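Glucose-6-phosphate isomerase (Thermus thermophilus, PDB 1ZZG) probably catalyses the reversible isomerisation of glucose 6-phosphate to fructose 6-phosphate, a step shared by glycolysis and gluconeogenesis. Local coordinates at residues 2-7 against 230-235; 22-27 against 222-227; 55-60 against 203-208; 64-69 against 91-96. All blocks are in the same frame, centred on the assembly; numbering follows the deposited sequence.

Contact 1: 2-7 against 230-235; sequences LRLDTR and LKTALL
Strand 3-5 runs over helix 230-235 with the two short axes 10.4 Å apart at their closest and 31° between their directions, a spacing that side chains alone bridge. Leu4 carries the contact. Its CG stands anti to the backbone N (chi1 169°), which sends the isobutyl fork down onto the helix, and the two prongs go to different places. CD2 takes the tighter seat, 3.7 Å from Lys231 CB, and also rests on the aliphatic chain of that lysine farther along, at CD; the two side chains cross obliquely. The Lys231 chain is extended beyond CG, so its ammonium is carried past the leucine to the carbonyl O of Glu225. The other prong, CD1, lies 4.1 Å from Thr232 CG2 and meets Leu235 tip to tip, with 4.2 Å from Leu4 CD1 to Leu235 CD1. Thr232 turns its methyl to the strand, while its OG1 is bonded to Gln384 and His380 of helix 371-391. Thr6 CG2 adds a looser touch on Leu235 CD1. On the strand's other side Asp5 is gripped by Arg7 through NE and NH2, and Asp5 OD1 accepts from Arg7 N at 2.9 Å, closing an Asx turn. Strand 3-5 pairs antiparallel with strand 360-366 at the border of the six-stranded mixed sheet, so the arrangement is that of an alpha/beta layer, a helix packed on one face of an edge strand.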
loop_
_atom_site.group_PDB
_atom_site.type_symbol
_atom_site.label_atom_id
_atom_site.label_comp_id
_atom_site.label_asym_id
_atom_site.label_seq_id
_atom_site.Cartn_x
_atom_site.Cartn_y
_atom_site.Cartn_z
ATOM N N LEU A 2 -13.670 -15.038 15.485
ATOM C CA LEU A 2 -13.319 -13.629 15.431
ATOM C C LEU A 2 -13.809 -13.010 16.743
ATOM O O LEU A 2 -14.852 -13.405 17.256
ATOM C CB LEU A 2 -14.030 -12.987 14.239
ATOM C CG LEU A 2 -13.537 -11.656 13.679
ATOM C CD1 LEU A 2 -12.129 -11.832 13.147
ATOM C CD2 LEU A 2 -14.465 -11.200 12.560
ATOM N N ARG A 3 -13.059 -12.060 17.293
ATOM C CA ARG A 3 -13.464 -11.413 18.542
ATOM C C ARG A 3 -13.418 -9.898 18.437
ATOM O O ARG A 3 -12.422 -9.325 17.997
ATOM C CB ARG A 3 -12.577 -11.872 19.714
ATOM C CG ARG A 3 -12.891 -11.168 21.040
ATOM C CD ARG A 3 -12.207 -11.836 22.235
ATOM N NE ARG A 3 -10.749 -11.723 22.214
ATOM C CZ ARG A 3 -10.073 -10.646 22.602
ATOM N NH1 ARG A 3 -10.720 -9.578 23.049
ATOM N NH2 ARG A 3 -8.747 -10.639 22.551
ATOM N N LEU A 4 -14.509 -9.250 18.834
ATOM C CA LEU A 4 -14.586 -7.796 18.797
ATOM C C LEU A 4 -14.279 -7.236 20.180
ATOM O O LEU A 4 -14.871 -7.656 21.176
ATOM C CB LEU A 4 -15.979 -7.332 18.358
ATOM C CG LEU A 4 -16.247 -5.829 18.532
ATOM C CD1 LEU A 4 -15.287 -5.006 17.669
ATOM C CD2 LEU A 4 -17.693 -5.531 18.154
ATOM N N ASP A 5 -13.348 -6.290 20.230
ATOM C CA ASP A 5 -12.953 -5.655 21.482
ATOM C C ASP A 5 -13.249 -4.158 21.437
ATOM O O ASP A 5 -12.737 -3.441 20.581
ATOM C CB ASP A 5 -11.459 -5.876 21.732
ATOM C CG ASP A 5 -10.992 -5.277 23.046
ATOM O OD1 ASP A 5 -11.120 -4.049 23.227
ATOM O OD2 ASP A 5 -10.495 -6.040 23.900
ATOM N N THR A 6 -14.077 -3.693 22.364
ATOM C CA THR A 6 -14.439 -2.284 22.428
ATOM C C THR A 6 -14.090 -1.704 23.804
ATOM O O THR A 6 -14.729 -0.764 24.270
ATOM C CB THR A 6 -15.956 -2.090 22.165
ATOM O OG1 THR A 6 -16.713 -2.889 23.087
ATOM C CG2 THR A 6 -16.315 -2.497 20.736
ATOM N N ARG A 7 -13.061 -2.262 24.435
ATOM C CA ARG A 7 -12.640 -1.826 25.764
ATOM C C ARG A 7 -12.494 -0.316 25.921
ATOM O O ARG A 7 -12.690 0.205 27.017
ATOM C CB ARG A 7 -11.318 -2.509 26.158
ATOM C CG ARG A 7 -10.086 -1.927 25.479
ATOM C CD ARG A 7 -8.814 -2.700 25.818
ATOM N NE ARG A 7 -8.801 -4.032 25.219
ATOM C CZ ARG A 7 -7.713 -4.788 25.106
ATOM N NH1 ARG A 7 -6.548 -4.344 25.555
ATOM N NH2 ARG A 7 -7.784 -5.985 24.540
ATOM N N LEU A 230 -22.977 -6.972 12.477
ATOM C CA LEU A 230 -23.930 -5.890 12.758
ATOM C C LEU A 230 -23.327 -4.940 13.796
ATOM O O LEU A 230 -23.620 -3.748 13.798
ATOM C CB LEU A 230 -25.259 -6.441 13.289
ATOM C CG LEU A 230 -26.257 -6.952 12.252
ATOM C CD1 LEU A 230 -27.456 -7.546 12.966
ATOM C CD2 LEU A 230 -26.689 -5.811 11.333
ATOM N N LYS A 231 -22.485 -5.477 14.674
ATOM C CA LYS A 231 -21.841 -4.661 15.697
ATOM C C LYS A 231 -20.830 -3.688 15.102
ATOM O O LYS A 231 -20.829 -2.500 15.446
ATOM C CB LYS A 231 -21.137 -5.541 16.728
ATOM C CG LYS A 231 -22.072 -6.300 17.644
ATOM C CD LYS A 231 -21.283 -6.966 18.758
ATOM C CE LYS A 231 -22.181 -7.769 19.674
ATOM N NZ LYS A 231 -21.417 -8.279 20.839
ATOM N N THR A 232 -19.961 -4.185 14.219
ATOM C CA THR A 232 -18.960 -3.310 13.607
ATOM C C THR A 232 -19.632 -2.371 12.611
ATOM O O THR A 232 -19.165 -1.255 12.390
ATOM C CB THR A 232 -17.817 -4.114 12.921
ATOM O OG1 THR A 232 -18.357 -4.993 11.926
ATOM C CG2 THR A 232 -17.053 -4.931 13.966
ATOM N N ALA A 233 -20.737 -2.820 12.016
ATOM C CA ALA A 233 -21.475 -1.968 11.089
ATOM C C ALA A 233 -21.954 -0.766 11.909
ATOM O O ALA A 233 -21.876 0.383 11.467
ATOM C CB ALA A 233 -22.661 -2.715 10.515
ATOM N N LEU A 234 -22.444 -1.041 13.115
ATOM C CA LEU A 234 -22.918 0.023 13.999
ATOM C C LEU A 234 -21.774 0.986 14.315
ATOM O O LEU A 234 -21.939 2.203 14.246
ATOM C CB LEU A 234 -23.464 -0.558 15.306
ATOM C CG LEU A 234 -23.921 0.483 16.338
ATOM C CD1 LEU A 234 -25.081 1.293 15.763
ATOM C CD2 LEU A 234 -24.336 -0.206 17.633
ATOM N N LEU A 235 -20.616 0.436 14.665
ATOM C CA LEU A 235 -19.459 1.262 14.985
ATOM C C LEU A 235 -19.174 2.241 13.851
ATOM O O LEU A 235 -19.063 3.440 14.080
ATOM C CB LEU A 235 -18.225 0.390 15.248
ATOM C CG LEU A 235 -18.183 -0.369 16.579
ATOM C CD1 LEU A 235 -17.013 -1.337 16.578
ATOM C CD2 LEU A 235 -18.053 0.620 17.735
#

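Contact 2: 22-27 against 222-227; sequences LLEEAR and APLEES
Leu23 is the first residue of helix 22-27 to touch the 222-227 turn: its CD1 meets Leu224 CD1 at 3.8 Å, the two side chains crossing at about a right angle. One residue on, Glu24 starts off along the helix surface, but a bend at chi2 (-71°) swings the carboxylate toward the turn, where OE2 lies against Leu224 CB. A water ties the same two residues together, donating to Glu24 OE2 at 2.6 Å and accepting from Leu224 N at 2.8 Å, so the first NH of the 3-10 segment 224-226 is satisfied through solvent. The other carboxylate oxygen, OE1, uses its syn lone pair to accept from Arg27 NH2 at 3.0 Å, a salt bridge within one helical turn that steadies the guanidinium. Arg27 leaves the helix with CG anti to the backbone N (chi1 170°) and bends at chi3, which presents the guanidinium edge-on to the Ala222 carbonyl. Arg27 NH1 donates to Ala222 O at 2.7 Å, nearly straight at 168° and on an in-plane lone pair; NH2 adds only a weak bond to that oxygen. NH1 also reaches Ala220 O, so the arginine holds two carbonyls where helix 206-221 ends. The turn leads through N-cap Ser227 into helix 228-238, whose Leu230 and Leu234 pack against Arg27 and Leu23 respectively, while Leu16 of helix 12-18 touches both Leu23 and Leu224.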
loop_
_atom_site.group_PDB
_atom_site.type_symbol
_atom_site.label_atom_id
_atom_site.label_comp_id
_atom_site.label_asym_id
_atom_site.label_seq_id
_atom_site.Cartn_x
_atom_site.Cartn_y
_atom_site.Cartn_z
ATOM N N LEU A 22 -32.883 -0.564 14.690
ATOM C CA LEU A 22 -32.326 -0.008 13.456
ATOM C C LEU A 22 -31.458 -1.045 12.752
ATOM O O LEU A 22 -31.537 -1.214 11.536
ATOM C CB LEU A 22 -31.471 1.231 13.762
ATOM C CG LEU A 22 -30.945 1.975 12.530
ATOM C CD1 LEU A 22 -32.080 2.763 11.910
ATOM C CD2 LEU A 22 -29.808 2.907 12.907
ATOM N N LEU A 23 -30.622 -1.730 13.526
ATOM C CA LEU A 23 -29.739 -2.752 12.974
ATOM C C LEU A 23 -30.549 -3.951 12.462
ATOM O O LEU A 23 -30.254 -4.495 11.393
ATOM C CB LEU A 23 -28.728 -3.209 14.036
ATOM C CG LEU A 23 -27.712 -2.170 14.531
ATOM C CD1 LEU A 23 -26.926 -2.722 15.708
ATOM C CD2 LEU A 23 -26.770 -1.791 13.398
ATOM N N GLU A 24 -31.568 -4.358 13.219
ATOM C CA GLU A 24 -32.412 -5.490 12.827
ATOM C C GLU A 24 -33.098 -5.214 11.492
ATOM O O GLU A 24 -33.199 -6.097 10.639
ATOM C CB GLU A 24 -33.483 -5.767 13.888
ATOM C CG GLU A 24 -32.962 -6.142 15.268
ATOM C CD GLU A 24 -32.351 -7.526 15.324
ATOM O OE1 GLU A 24 -32.404 -8.260 14.309
ATOM O OE2 GLU A 24 -31.824 -7.884 16.398
ATOM N N GLU A 25 -33.569 -3.982 11.318
ATOM C CA GLU A 25 -34.247 -3.588 10.088
ATOM C C GLU A 25 -33.262 -3.534 8.918
ATOM O O GLU A 25 -33.593 -3.926 7.799
ATOM C CB GLU A 25 -34.932 -2.230 10.285
ATOM C CG GLU A 25 -35.573 -1.629 9.043
ATOM C CD GLU A 25 -36.579 -2.554 8.377
ATOM O OE1 GLU A 25 -37.004 -3.542 9.014
ATOM O OE2 GLU A 25 -36.950 -2.282 7.213
ATOM N N ALA A 26 -32.046 -3.059 9.178
ATOM C CA ALA A 26 -31.035 -2.995 8.128
ATOM C C ALA A 26 -30.784 -4.419 7.621
ATOM O O ALA A 26 -30.730 -4.659 6.410
ATOM C CB ALA A 26 -29.743 -2.383 8.675
ATOM N N ARG A 27 -30.649 -5.364 8.551
ATOM C CA ARG A 27 -30.421 -6.762 8.180
ATOM C C ARG A 27 -31.609 -7.347 7.408
ATOM O O ARG A 27 -31.427 -8.023 6.388
ATOM C CB ARG A 27 -30.135 -7.615 9.427
ATOM C CG ARG A 27 -30.126 -9.116 9.150
ATOM C CD ARG A 27 -29.428 -9.922 10.253
ATOM N NE ARG A 27 -30.121 -9.868 11.542
ATOM C CZ ARG A 27 -29.678 -10.459 12.648
ATOM N NH1 ARG A 27 -28.542 -11.151 12.625
ATOM N NH2 ARG A 27 -30.363 -10.356 13.780
ATOM N N ALA A 222 -26.918 -14.404 13.296
ATOM C CA ALA A 222 -27.063 -14.637 14.728
ATOM C C ALA A 222 -27.784 -13.527 15.498
ATOM O O ALA A 222 -27.990 -12.422 14.985
ATOM C CB ALA A 222 -25.683 -14.871 15.344
ATOM N N PRO A 223 -28.192 -13.821 16.750
ATOM C CA PRO A 223 -28.878 -12.826 17.575
ATOM C C PRO A 223 -27.943 -11.617 17.632
ATOM O O PRO A 223 -26.720 -11.784 17.582
ATOM C CB PRO A 223 -28.992 -13.520 18.930
ATOM C CG PRO A 223 -29.112 -14.949 18.569
ATOM C CD PRO A 223 -28.079 -15.103 17.468
ATOM N N LEU A 224 -28.515 -10.421 17.739
ATOM C CA LEU A 224 -27.740 -9.182 17.771
ATOM C C LEU A 224 -26.452 -9.250 18.596
ATOM O O LEU A 224 -25.381 -8.879 18.114
ATOM C CB LEU A 224 -28.610 -8.031 18.282
ATOM C CG LEU A 224 -27.951 -6.644 18.271
ATOM C CD1 LEU A 224 -27.609 -6.240 16.842
ATOM C CD2 LEU A 224 -28.891 -5.628 18.895
ATOM N N GLU A 225 -26.565 -9.722 19.834
ATOM C CA GLU A 225 -25.418 -9.830 20.729
ATOM C C GLU A 225 -24.275 -10.680 20.189
ATOM O O GLU A 225 -23.126 -10.506 20.592
ATOM C CB GLU A 225 -25.854 -10.399 22.083
ATOM C CG GLU A 225 -25.875 -9.385 23.218
ATOM C CD GLU A 225 -24.535 -8.684 23.414
ATOM O OE1 GLU A 225 -23.496 -9.370 23.523
ATOM O OE2 GLU A 225 -24.524 -7.438 23.464
ATOM N N GLU A 226 -24.584 -11.603 19.283
ATOM C CA GLU A 226 -23.561 -12.480 18.722
ATOM C C GLU A 226 -23.254 -12.142 17.263
ATOM O O GLU A 226 -22.380 -12.758 16.644
ATOM C CB GLU A 226 -24.022 -13.933 18.832
ATOM C CG GLU A 226 -24.353 -14.373 20.252
ATOM C CD GLU A 226 -25.390 -15.483 20.290
ATOM O OE1 GLU A 226 -25.205 -16.505 19.589
ATOM O OE2 GLU A 226 -26.393 -15.331 21.022
ATOM N N SER A 227 -23.964 -11.159 16.718
ATOM C CA SER A 227 -23.771 -10.766 15.326
ATOM C C SER A 227 -22.663 -9.729 15.180
ATOM O O SER A 227 -22.920 -8.530 15.098
ATOM C CB SER A 227 -25.078 -10.214 14.749
ATOM O OG SER A 227 -24.973 -10.031 13.350
HETATM O O HOH W 1 -31.245 -10.339 17.097
#

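Contact 3: 55-60 against 203-208; sequences EVRRYR and GADLDA
Asp207 OD2 accepts two hydrogen bonds, both from Arg57, which comes side-on. Arg57 NH2 meets it nearly along the C-O axis at 2.9 Å (151°), and Arg57 NE takes the syn lone pair at 3.2 Å in a more bent bond. Guanidinium and carboxylate planes lie 12° apart, so the grip is almost flat. The arginine gets there with an extended chain from CG to NE, chi1 -78° aiming it across from helix 52-61. At the same edge, Arg57 NH2 forms a longer salt bridge of 3.5 Å with Asp205 OD1. Asp205 is the N-cap of helix 206-221, its OD1 weakly bonded to Ala208 N, and a Schellman motif at Gly203 ends the preceding helix 193-201; Arg57 therefore binds the acidic start of a helix just after a helix-to-helix turn. Leu206 CG lies over one guanidinium face, toward its rim. Leu206 CD1 lies 4.1 Å from Arg57 CG and 4.2 Å from Val56 CG1, with Ala200 and Phe178 also touching Val56.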
loop_
_atom_site.group_PDB
_atom_site.type_symbol
_atom_site.label_atom_id
_atom_site.label_comp_id
_atom_site.label_asym_id
_atom_site.label_seq_id
_atom_site.Cartn_x
_atom_site.Cartn_y
_atom_site.Cartn_z
ATOM N N GLU A 55 -13.256 -28.458 -8.501
ATOM C CA GLU A 55 -12.947 -28.258 -9.911
ATOM C C GLU A 55 -11.649 -27.448 -10.035
ATOM O O GLU A 55 -10.823 -27.700 -10.918
ATOM C CB GLU A 55 -14.100 -27.511 -10.577
ATOM C CG GLU A 55 -13.930 -27.266 -12.060
ATOM C CD GLU A 55 -15.050 -26.410 -12.634
ATOM O OE1 GLU A 55 -16.234 -26.748 -12.416
ATOM O OE2 GLU A 55 -14.745 -25.401 -13.304
ATOM N N VAL A 56 -11.480 -26.470 -9.150
ATOM C CA VAL A 56 -10.279 -25.642 -9.147
ATOM C C VAL A 56 -9.071 -26.499 -8.762
ATOM O O VAL A 56 -8.029 -26.452 -9.418
ATOM C CB VAL A 56 -10.417 -24.461 -8.150
ATOM C CG1 VAL A 56 -9.072 -23.765 -7.951
ATOM C CG2 VAL A 56 -11.446 -23.468 -8.677
ATOM N N ARG A 57 -9.214 -27.291 -7.702
ATOM C CA ARG A 57 -8.125 -28.152 -7.257
ATOM C C ARG A 57 -7.706 -29.147 -8.341
ATOM O O ARG A 57 -6.518 -29.339 -8.593
ATOM C CB ARG A 57 -8.527 -28.930 -6.000
ATOM C CG ARG A 57 -8.481 -28.145 -4.689
ATOM C CD ARG A 57 -8.910 -29.057 -3.537
ATOM N NE ARG A 57 -8.838 -28.436 -2.214
ATOM C CZ ARG A 57 -7.711 -28.025 -1.648
ATOM N NH1 ARG A 57 -6.563 -28.165 -2.294
ATOM N NH2 ARG A 57 -7.728 -27.492 -0.433
ATOM N N ARG A 58 -8.679 -29.787 -8.976
ATOM C CA ARG A 58 -8.357 -30.761 -10.011
ATOM C C ARG A 58 -7.592 -30.119 -11.165
ATOM O O ARG A 58 -6.658 -30.712 -11.708
ATOM C CB ARG A 58 -9.631 -31.438 -10.521
ATOM C CG ARG A 58 -10.310 -32.334 -9.481
ATOM C CD ARG A 58 -9.371 -33.430 -8.956
ATOM N NE ARG A 58 -8.582 -33.034 -7.786
ATOM C CZ ARG A 58 -9.087 -32.839 -6.569
ATOM N NH1 ARG A 58 -10.387 -32.999 -6.353
ATOM N NH2 ARG A 58 -8.294 -32.494 -5.562
ATOM N N TYR A 59 -7.981 -28.903 -11.529
ATOM C CA TYR A 59 -7.309 -28.189 -12.608
ATOM C C TYR A 59 -5.865 -27.894 -12.223
ATOM O O TYR A 59 -4.954 -28.052 -13.032
ATOM C CB TYR A 59 -8.023 -26.869 -12.914
ATOM C CG TYR A 59 -7.266 -26.000 -13.893
ATOM C CD1 TYR A 59 -7.172 -26.349 -15.240
ATOM C CD2 TYR A 59 -6.618 -24.843 -13.465
ATOM C CE1 TYR A 59 -6.450 -25.564 -16.134
ATOM C CE2 TYR A 59 -5.898 -24.057 -14.346
ATOM C CZ TYR A 59 -5.817 -24.419 -15.678
ATOM O OH TYR A 59 -5.116 -23.622 -16.550
ATOM N N ARG A 60 -5.665 -27.461 -10.982
ATOM C CA ARG A 60 -4.331 -27.129 -10.493
ATOM C C ARG A 60 -3.439 -28.359 -10.519
ATOM O O ARG A 60 -2.317 -28.319 -11.027
ATOM C CB ARG A 60 -4.414 -26.583 -9.061
ATOM C CG ARG A 60 -3.093 -26.071 -8.501
ATOM C CD ARG A 60 -2.250 -27.149 -7.813
ATOM N NE ARG A 60 -0.977 -26.582 -7.363
ATOM C CZ ARG A 60 0.066 -26.356 -8.161
ATOM N NH1 ARG A 60 0.001 -26.667 -9.455
ATOM N NH2 ARG A 60 1.160 -25.779 -7.675
ATOM N N GLY A 203 -0.951 -23.361 -3.213
ATOM C CA GLY A 203 -0.990 -24.488 -2.295
ATOM C C GLY A 203 -1.707 -24.232 -0.979
ATOM O O GLY A 203 -1.411 -24.881 0.025
ATOM N N ALA A 204 -2.643 -23.289 -0.975
ATOM C CA ALA A 204 -3.388 -22.949 0.235
ATOM C C ALA A 204 -4.620 -23.835 0.424
ATOM O O ALA A 204 -5.104 -24.451 -0.525
ATOM C CB ALA A 204 -3.801 -21.486 0.186
ATOM N N ASP A 205 -5.136 -23.876 1.650
ATOM C CA ASP A 205 -6.312 -24.690 1.960
ATOM C C ASP A 205 -7.618 -23.949 1.644
ATOM O O ASP A 205 -8.166 -23.234 2.492
ATOM C CB ASP A 205 -6.283 -25.098 3.435
ATOM C CG ASP A 205 -7.359 -26.107 3.788
ATOM O OD1 ASP A 205 -8.140 -26.487 2.891
ATOM O OD2 ASP A 205 -7.417 -26.526 4.967
ATOM N N LEU A 206 -8.110 -24.136 0.422
ATOM C CA LEU A 206 -9.339 -23.487 -0.032
ATOM C C LEU A 206 -10.539 -23.855 0.839
ATOM O O LEU A 206 -11.366 -23.003 1.155
ATOM C CB LEU A 206 -9.633 -23.883 -1.479
ATOM C CG LEU A 206 -8.438 -23.803 -2.430
ATOM C CD1 LEU A 206 -8.879 -24.197 -3.820
ATOM C CD2 LEU A 206 -7.854 -22.397 -2.424
ATOM N N ASP A 207 -10.632 -25.126 1.221
ATOM C CA ASP A 207 -11.736 -25.600 2.051
ATOM C C ASP A 207 -11.833 -24.792 3.353
ATOM O O ASP A 207 -12.920 -24.376 3.761
ATOM C CB ASP A 207 -11.539 -27.086 2.378
ATOM C CG ASP A 207 -11.487 -27.954 1.132
ATOM O OD1 ASP A 207 -12.542 -28.497 0.738
ATOM O OD2 ASP A 207 -10.393 -28.078 0.535
ATOM N N ALA A 208 -10.687 -24.573 3.992
ATOM C CA ALA A 208 -10.642 -23.834 5.246
ATOM C C ALA A 208 -11.060 -22.390 5.028
ATOM O O ALA A 208 -11.728 -21.799 5.865
ATOM C CB ALA A 208 -9.236 -23.897 5.847
#

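Contact 4: 64-69 against 91-96; sequences PWVEDF and SGVRFH
Residues 68-69 and 94-96 begin the two parallel strands, 68-72 and 94-98, of a beta-alpha-beta unit closed through helix 79-88, at one border of the five-stranded parallel sheet. Their ladder runs Arg94 N to Glu67 O, Phe69 N to Arg94 O and His96 N to Phe69 O, with Asp68 level with Arg94 and Phe69 with Phe95. On the face bearing the phenylalanines, the CE1 corner of the Phe95 ring presses against the root of Phe69: Phe95 CE1 lies 3.3 Å from Phe69 CG, close for two carbons, and is almost as near to CB. The rings cross obliquely, planes at 37°, and Phe201 and Pro198 of helix 193-201 pack against both residues. Before the strands pair, the Val93 branch CG1 fills the hollow between Val66 CG1 and Phe69 CB, lying 4.1 Å from the latter, while CG2 rests on Val66 O. The opposite face carries the charges. Arg94, bent at chi3 (-70°), folds its guanidinium back over Glu67 O and grips Asp68 with two nitrogens, NE to OD1 and NH2 to OD2, the latter at 2.7 Å. Glu67 runs alongside; its OE1 accepts a weak bond from Arg94 NH2, while its OE2 forms the stronger salt bridge with Lys117. Asp68 OD1 thus serves two donors, which would be expected to stabilise its negative charge: besides Arg94 NE, His96 NE2 points in its own ring plane at the anti lone pair of that oxygen, 2.8 Å away and nearly straight at 176°.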
loop_
_atom_site.group_PDB
_atom_site.type_symbol
_atom_site.label_atom_id
_atom_site.label_comp_id
_atom_site.label_asym_id
_atom_site.label_seq_id
_atom_site.Cartn_x
_atom_site.Cartn_y
_atom_site.Cartn_z
ATOM N N PRO A 64 0.998 -29.281 -12.700
ATOM C CA PRO A 64 2.097 -29.155 -11.739
ATOM C C PRO A 64 3.348 -28.498 -12.322
ATOM O O PRO A 64 4.330 -28.294 -11.615
ATOM C CB PRO A 64 2.350 -30.600 -11.330
ATOM C CG PRO A 64 2.099 -31.334 -12.623
ATOM C CD PRO A 64 0.820 -30.690 -13.107
ATOM N N TRP A 65 3.309 -28.173 -13.610
ATOM C CA TRP A 65 4.446 -27.548 -14.285
ATOM C C TRP A 65 4.556 -26.039 -14.053
ATOM O O TRP A 65 5.593 -25.441 -14.342
ATOM C CB TRP A 65 4.358 -27.798 -15.790
ATOM C CG TRP A 65 3.035 -27.389 -16.360
ATOM C CD1 TRP A 65 1.921 -28.172 -16.498
ATOM C CD2 TRP A 65 2.663 -26.082 -16.806
ATOM N NE1 TRP A 65 0.879 -27.429 -17.000
ATOM C CE2 TRP A 65 1.305 -26.142 -17.197
ATOM C CE3 TRP A 65 3.345 -24.862 -16.910
ATOM C CZ2 TRP A 65 0.614 -25.026 -17.687
ATOM C CZ3 TRP A 65 2.658 -23.751 -17.397
ATOM C CH2 TRP A 65 1.307 -23.843 -17.779
ATOM N N VAL A 66 3.493 -25.423 -13.546
ATOM C CA VAL A 66 3.496 -23.981 -13.318
ATOM C C VAL A 66 4.427 -23.522 -12.195
ATOM O O VAL A 66 4.318 -23.979 -11.057
ATOM C CB VAL A 66 2.069 -23.458 -13.009
ATOM C CG1 VAL A 66 2.122 -21.974 -12.652
ATOM C CG2 VAL A 66 1.160 -23.676 -14.210
ATOM N N GLU A 67 5.339 -22.612 -12.534
ATOM C CA GLU A 67 6.276 -22.044 -11.569
ATOM C C GLU A 67 5.993 -20.553 -11.435
ATOM O O GLU A 67 6.339 -19.929 -10.435
ATOM C CB GLU A 67 7.723 -22.247 -12.021
ATOM C CG GLU A 67 8.296 -23.623 -11.711
ATOM C CD GLU A 67 9.775 -23.730 -12.054
ATOM O OE1 GLU A 67 10.530 -22.784 -11.739
ATOM O OE2 GLU A 67 10.186 -24.760 -12.628
ATOM N N ASP A 68 5.371 -19.983 -12.461
ATOM C CA ASP A 68 5.025 -18.567 -12.455
ATOM C C ASP A 68 3.568 -18.402 -12.866
ATOM O O ASP A 68 3.140 -18.899 -13.905
ATOM C CB ASP A 68 5.949 -17.793 -13.402
ATOM C CG ASP A 68 7.384 -17.724 -12.892
ATOM O OD1 ASP A 68 7.709 -16.790 -12.126
ATOM O OD2 ASP A 68 8.184 -18.619 -13.241
ATOM N N PHE A 69 2.808 -17.704 -12.028
ATOM C CA PHE A 69 1.389 -17.460 -12.269
ATOM C C PHE A 69 1.203 -15.966 -12.530
ATOM O O PHE A 69 1.375 -15.152 -11.621
ATOM C CB PHE A 69 0.593 -17.870 -11.024
ATOM C CG PHE A 69 -0.893 -17.892 -11.223
ATOM C CD1 PHE A 69 -1.566 -19.100 -11.374
ATOM C CD2 PHE A 69 -1.629 -16.711 -11.230
ATOM C CE1 PHE A 69 -2.953 -19.132 -11.530
ATOM C CE2 PHE A 69 -3.012 -16.733 -11.386
ATOM C CZ PHE A 69 -3.676 -17.948 -11.535
ATOM N N SER A 91 3.323 -23.082 -1.741
ATOM C CA SER A 91 3.989 -23.776 -2.842
ATOM C C SER A 91 5.271 -23.158 -3.378
ATOM O O SER A 91 6.114 -23.858 -3.928
ATOM C CB SER A 91 3.011 -23.936 -4.005
ATOM O OG SER A 91 2.736 -22.677 -4.589
ATOM N N GLY A 92 5.419 -21.850 -3.248
ATOM C CA GLY A 92 6.620 -21.230 -3.771
ATOM C C GLY A 92 6.421 -20.765 -5.202
ATOM O O GLY A 92 7.328 -20.195 -5.803
ATOM N N VAL A 93 5.246 -21.031 -5.767
ATOM C CA VAL A 93 4.957 -20.568 -7.119
ATOM C C VAL A 93 5.064 -19.046 -7.046
ATOM O O VAL A 93 4.622 -18.439 -6.073
ATOM C CB VAL A 93 3.527 -20.963 -7.569
ATOM C CG1 VAL A 93 3.144 -20.207 -8.845
ATOM C CG2 VAL A 93 3.463 -22.457 -7.816
ATOM N N ARG A 94 5.665 -18.439 -8.061
ATOM C CA ARG A 94 5.843 -16.990 -8.087
ATOM C C ARG A 94 4.669 -16.322 -8.786
ATOM O O ARG A 94 4.346 -16.654 -9.924
ATOM C CB ARG A 94 7.142 -16.630 -8.816
ATOM C CG ARG A 94 8.413 -17.176 -8.169
ATOM C CD ARG A 94 9.630 -16.866 -9.034
ATOM N NE ARG A 94 9.635 -17.637 -10.278
ATOM C CZ ARG A 94 10.176 -18.847 -10.414
ATOM N NH1 ARG A 94 10.767 -19.437 -9.383
ATOM N NH2 ARG A 94 10.123 -19.471 -11.583
ATOM N N PHE A 95 4.038 -15.372 -8.105
ATOM C CA PHE A 95 2.895 -14.667 -8.671
ATOM C C PHE A 95 3.276 -13.278 -9.168
ATOM O O PHE A 95 4.062 -12.560 -8.533
ATOM C CB PHE A 95 1.772 -14.583 -7.633
ATOM C CG PHE A 95 1.058 -15.884 -7.416
ATOM C CD1 PHE A 95 -0.138 -16.156 -8.081
ATOM C CD2 PHE A 95 1.593 -16.858 -6.573
ATOM C CE1 PHE A 95 -0.792 -17.375 -7.915
ATOM C CE2 PHE A 95 0.945 -18.089 -6.397
ATOM C CZ PHE A 95 -0.249 -18.347 -7.071
ATOM N N HIS A 96 2.720 -12.916 -10.320
ATOM C CA HIS A 96 2.984 -11.628 -10.959
ATOM C C HIS A 96 1.625 -11.034 -11.286
ATOM O O HIS A 96 0.799 -11.677 -11.934
ATOM C CB HIS A 96 3.800 -11.852 -12.231
ATOM C CG HIS A 96 4.999 -12.724 -12.021
ATOM N ND1 HIS A 96 6.142 -12.279 -11.393
ATOM C CD2 HIS A 96 5.209 -14.033 -12.302
ATOM C CE1 HIS A 96 7.005 -13.275 -11.295
ATOM N NE2 HIS A 96 6.464 -14.350 -11.838
#

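Overall arrangement
From the N terminus, strand 3-5 is joined in contact 1 to helix 228-238, closing the widest loop, with 222 residues between its segments. Inside it, helix 20-32 meets the turn before that helix in contact 2. Helix 52-61 then meets the start of helix 206-221 in contact 3, and contact 4, innermost, joins neighbouring strands 68-72 and 94-98. All four therefore nest without crossing. They form two touching pairs. Contacts 1 and 2, centres 12 Å apart, share the Lys231 to Glu225 salt bridge beside the mixed sheet; contacts 3 and 4, centres 14 Å apart, touch through Arg60 and Val93, contact 3 beside the parallel sheet and contact 4 within its border. Helix 206-221 leads from contact 3 to the turn of contact 2.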